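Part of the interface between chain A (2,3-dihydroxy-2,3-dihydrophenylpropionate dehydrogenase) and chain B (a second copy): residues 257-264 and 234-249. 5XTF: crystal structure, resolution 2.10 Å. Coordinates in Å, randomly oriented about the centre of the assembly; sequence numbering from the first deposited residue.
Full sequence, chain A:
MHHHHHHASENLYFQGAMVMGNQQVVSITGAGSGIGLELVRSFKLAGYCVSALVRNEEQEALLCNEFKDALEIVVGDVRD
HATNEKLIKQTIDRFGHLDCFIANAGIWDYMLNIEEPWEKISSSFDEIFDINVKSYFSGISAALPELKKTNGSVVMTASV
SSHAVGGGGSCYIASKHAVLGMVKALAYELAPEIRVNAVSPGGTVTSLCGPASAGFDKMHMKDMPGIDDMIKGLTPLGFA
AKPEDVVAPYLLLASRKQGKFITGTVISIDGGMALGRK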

# COMPACT_ATOMS: atom_id res chain seq x y z
N LYS A 257 5.54 27.41 1.16
CA LYS A 257 6.96 27.25 1.45
C LYS A 257 7.29 25.83 1.86
O LYS A 257 8.19 25.20 1.29
CB LYS A 257 7.39 28.23 2.55
CG LYS A 257 7.32 29.69 2.11
CD LYS A 257 6.84 30.62 3.21
CE LYS A 257 6.58 32.02 2.65
NZ LYS A 257 7.65 32.42 1.68
N GLN A 258 6.54 25.29 2.82
CA GLN A 258 6.84 24.00 3.41
C GLN A 258 6.36 22.83 2.57
O GLN A 258 6.90 21.73 2.72
CB GLN A 258 6.21 23.90 4.79
CG GLN A 258 6.67 24.99 5.72
CD GLN A 258 6.43 24.62 7.16
OE1 GLN A 258 7.34 24.71 7.99
NE2 GLN A 258 5.21 24.17 7.46
N GLY A 259 5.38 23.03 1.70
CA GLY A 259 4.81 21.90 0.99
C GLY A 259 5.10 21.98 -0.48
O GLY A 259 4.48 21.27 -1.27
N LYS A 260 6.03 22.85 -0.87
CA LYS A 260 6.27 23.11 -2.28
C LYS A 260 6.61 21.84 -3.05
O LYS A 260 6.38 21.78 -4.26
CB LYS A 260 7.40 24.14 -2.44
CG LYS A 260 8.80 23.59 -2.30
CD LYS A 260 9.84 24.70 -2.12
CE LYS A 260 10.07 25.51 -3.39
NZ LYS A 260 11.22 26.47 -3.24
N PHE A 261 7.11 20.81 -2.36
CA PHE A 261 7.59 19.58 -2.98
C PHE A 261 6.74 18.36 -2.60
O PHE A 261 7.15 17.23 -2.87
CB PHE A 261 9.06 19.38 -2.59
CG PHE A 261 9.85 18.50 -3.54
CD1 PHE A 261 9.92 18.81 -4.88
CD2 PHE A 261 10.52 17.37 -3.07
CE1 PHE A 261 10.65 18.01 -5.75
CE2 PHE A 261 11.24 16.56 -3.95
CZ PHE A 261 11.31 16.89 -5.28
N ILE A 262 5.57 18.57 -2.02
CA ILE A 262 4.69 17.48 -1.60
C ILE A 262 3.48 17.45 -2.54
O ILE A 262 2.65 18.37 -2.53
CB ILE A 262 4.25 17.65 -0.15
CG1 ILE A 262 5.47 17.88 0.75
CG2 ILE A 262 3.46 16.42 0.30
CD1 ILE A 262 5.12 18.27 2.15
N THR A 263 3.37 16.39 -3.33
CA THR A 263 2.15 16.13 -4.07
C THR A 263 1.94 14.62 -4.18
O THR A 263 2.90 13.85 -4.19
CB THR A 263 2.18 16.79 -5.46
OG1 THR A 263 0.86 16.77 -6.02
CG2 THR A 263 3.15 16.06 -6.40
N GLY A 264 0.68 14.21 -4.23
CA GLY A 264 0.36 12.79 -4.30
C GLY A 264 0.41 12.09 -2.97
O GLY A 264 0.42 10.86 -2.93
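Chain B (234-249) LTPLGFAAKPEDVVAP

Chain B lies on chain A mostly as loop and turn, with a 3-10 segment and helical residues late in the stretch, and it runs against the direction of its partner: its earlier residues gather at Lys A260 to Thr A263, and its last ones reach Gln A258. Chain A offers an irregular backbone bent by a type I turn from Gly A259 to Ile A262, closed by Ile A262 N to Gly A259 O at 3.0 Å.

Chain B makes its own type I turn from Thr B235 to Gly B238. The turn presents Leu B237, whose CG packs 3.6 Å from Thr A263 CG2 and whose CD1 lies 3.4 Å from Lys A260 O. The chain then extends through Phe B239 to Lys B242, and here Phe A261 finds its pocket. Thr B235 OG1 donates to Phe B239 O at 2.9 Å, and that same carbonyl O meets the edge of the Phe A261 ring, 3.3 Å from CE1. The two aromatic rings meet obliquely, planes at 59°, with Phe A261 CD1 3.4 Å from Phe B239 CZ. Ala B241 then covers a ring face, its CB 3.4 Å from the Phe A261 centroid and almost on the ring normal.

After Lys B242 the chain coils into a 3-10 segment beginning at Pro B243. Asp B245 OD1 forms a long salt bridge with Lys A260 NZ, 3.9 Å, while OD2 accepts a weak bond from Lys B242 N at 3.1 Å. No direct hydrogen bond joins the stretches; instead one water donates to Gln A258 O (2.9 Å) and Asp B245 O (3.2 Å) and accepts from Phe A261 N (2.8 Å). Val B246 CG1 adds a contact 4.2 Å from Phe A261 CD2. Finally, in helical conformation, Ala B248 sets its CB 3.7 Å from Gln A258 CB. The rule is apolar packing around one aromatic anchor.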

# COMPACT_ATOMS: atom_id res chain seq x y z
N LEU B 234 14.27 15.82 -12.35
CA LEU B 234 13.03 15.51 -13.06
C LEU B 234 12.04 14.80 -12.14
O LEU B 234 12.26 13.65 -11.75
CB LEU B 234 13.32 14.65 -14.30
CG LEU B 234 12.20 14.31 -15.30
CD1 LEU B 234 11.37 13.09 -14.87
CD2 LEU B 234 11.30 15.52 -15.58
N THR B 235 10.97 15.49 -11.79
CA THR B 235 9.87 14.93 -11.01
C THR B 235 8.58 15.41 -11.67
O THR B 235 8.63 16.30 -12.52
CB THR B 235 9.94 15.39 -9.54
OG1 THR B 235 9.75 16.81 -9.45
CG2 THR B 235 11.29 15.03 -8.93
N PRO B 236 7.41 14.85 -11.32
CA PRO B 236 6.16 15.46 -11.82
C PRO B 236 6.02 16.95 -11.48
O PRO B 236 5.47 17.70 -12.29
CB PRO B 236 5.07 14.62 -11.15
CG PRO B 236 5.72 13.29 -10.92
CD PRO B 236 7.16 13.59 -10.61
N LEU B 237 6.51 17.40 -10.33
CA LEU B 237 6.43 18.83 -10.01
C LEU B 237 7.46 19.66 -10.75
O LEU B 237 7.49 20.88 -10.58
CB LEU B 237 6.56 19.06 -8.50
CG LEU B 237 5.33 18.66 -7.67
CD1 LEU B 237 5.49 19.11 -6.23
CD2 LEU B 237 4.02 19.20 -8.26
N GLY B 238 8.31 19.04 -11.55
CA GLY B 238 9.11 19.76 -12.51
C GLY B 238 10.43 20.28 -12.01
O GLY B 238 11.08 21.04 -12.74
N PHE B 239 10.85 19.91 -10.81
CA PHE B 239 12.12 20.42 -10.31
C PHE B 239 12.66 19.46 -9.27
O PHE B 239 11.92 18.62 -8.74
CB PHE B 239 11.98 21.83 -9.73
CG PHE B 239 11.30 21.88 -8.40
CD1 PHE B 239 12.04 21.99 -7.23
CD2 PHE B 239 9.91 21.87 -8.30
CE1 PHE B 239 11.41 22.06 -5.99
CE2 PHE B 239 9.27 21.94 -7.07
CZ PHE B 239 10.02 22.03 -5.91
N ALA B 240 13.96 19.56 -9.04
CA ALA B 240 14.62 18.83 -7.96
C ALA B 240 14.72 19.75 -6.76
O ALA B 240 15.06 20.94 -6.89
CB ALA B 240 16.00 18.35 -8.38
N ALA B 241 14.39 19.22 -5.59
CA ALA B 241 14.38 20.01 -4.37
C ALA B 241 15.74 20.00 -3.71
O ALA B 241 16.45 18.99 -3.72
CB ALA B 241 13.32 19.49 -3.40
N LYS B 242 16.11 21.15 -3.16
CA LYS B 242 17.25 21.24 -2.27
C LYS B 242 16.91 20.57 -0.95
O LYS B 242 15.75 20.60 -0.51
CB LYS B 242 17.62 22.71 -2.03
CG LYS B 242 17.93 23.54 -3.28
CD LYS B 242 19.42 23.46 -3.67
CE LYS B 242 19.91 24.70 -4.40
NZ LYS B 242 20.45 24.42 -5.76
N PRO B 243 17.89 19.97 -0.27
CA PRO B 243 17.62 19.39 1.05
C PRO B 243 16.90 20.34 2.00
O PRO B 243 16.10 19.89 2.83
CB PRO B 243 19.02 19.03 1.57
CG PRO B 243 19.84 18.82 0.31
CD PRO B 243 19.29 19.79 -0.70
N GLU B 244 17.15 21.65 1.88
CA GLU B 244 16.47 22.64 2.71
C GLU B 244 14.96 22.61 2.53
O GLU B 244 14.23 23.10 3.40
CB GLU B 244 16.99 24.06 2.39
CG GLU B 244 16.19 24.79 1.29
CD GLU B 244 16.84 26.09 0.81
OE1 GLU B 244 18.08 26.12 0.64
OE2 GLU B 244 16.10 27.09 0.61
N ASP B 245 14.48 22.06 1.42
CA ASP B 245 13.06 22.10 1.11
C ASP B 245 12.27 20.96 1.75
O ASP B 245 11.04 21.04 1.79
CB ASP B 245 12.83 22.05 -0.41
CG ASP B 245 13.38 23.26 -1.14
OD1 ASP B 245 13.29 24.41 -0.62
OD2 ASP B 245 13.92 23.07 -2.25
N VAL B 246 12.93 19.92 2.24
CA VAL B 246 12.22 18.70 2.60
C VAL B 246 12.17 18.48 4.11
O VAL B 246 11.80 17.39 4.56
CB VAL B 246 12.81 17.48 1.86
CG1 VAL B 246 12.89 17.78 0.36
CG2 VAL B 246 14.18 17.10 2.41
N VAL B 247 12.49 19.50 4.92
CA VAL B 247 12.62 19.29 6.36
C VAL B 247 11.32 19.46 7.14
O VAL B 247 11.22 18.94 8.26
CB VAL B 247 13.67 20.24 6.96
CG1 VAL B 247 15.04 19.97 6.34
CG2 VAL B 247 13.25 21.69 6.76
N ALA B 248 10.33 20.18 6.61
CA ALA B 248 9.11 20.42 7.37
C ALA B 248 8.46 19.15 7.91
O ALA B 248 8.04 19.16 9.08
CB ALA B 248 8.11 21.24 6.53
N PRO B 249 8.34 18.04 7.16
CA PRO B 249 7.71 16.84 7.75
C PRO B 249 8.42 16.33 8.99
O PRO B 249 7.75 15.85 9.92
CB PRO B 249 7.77 15.80 6.61
CG PRO B 249 7.89 16.60 5.35
CD PRO B 249 8.69 17.83 5.74
O HOH W 1 8.24 20.87 0.24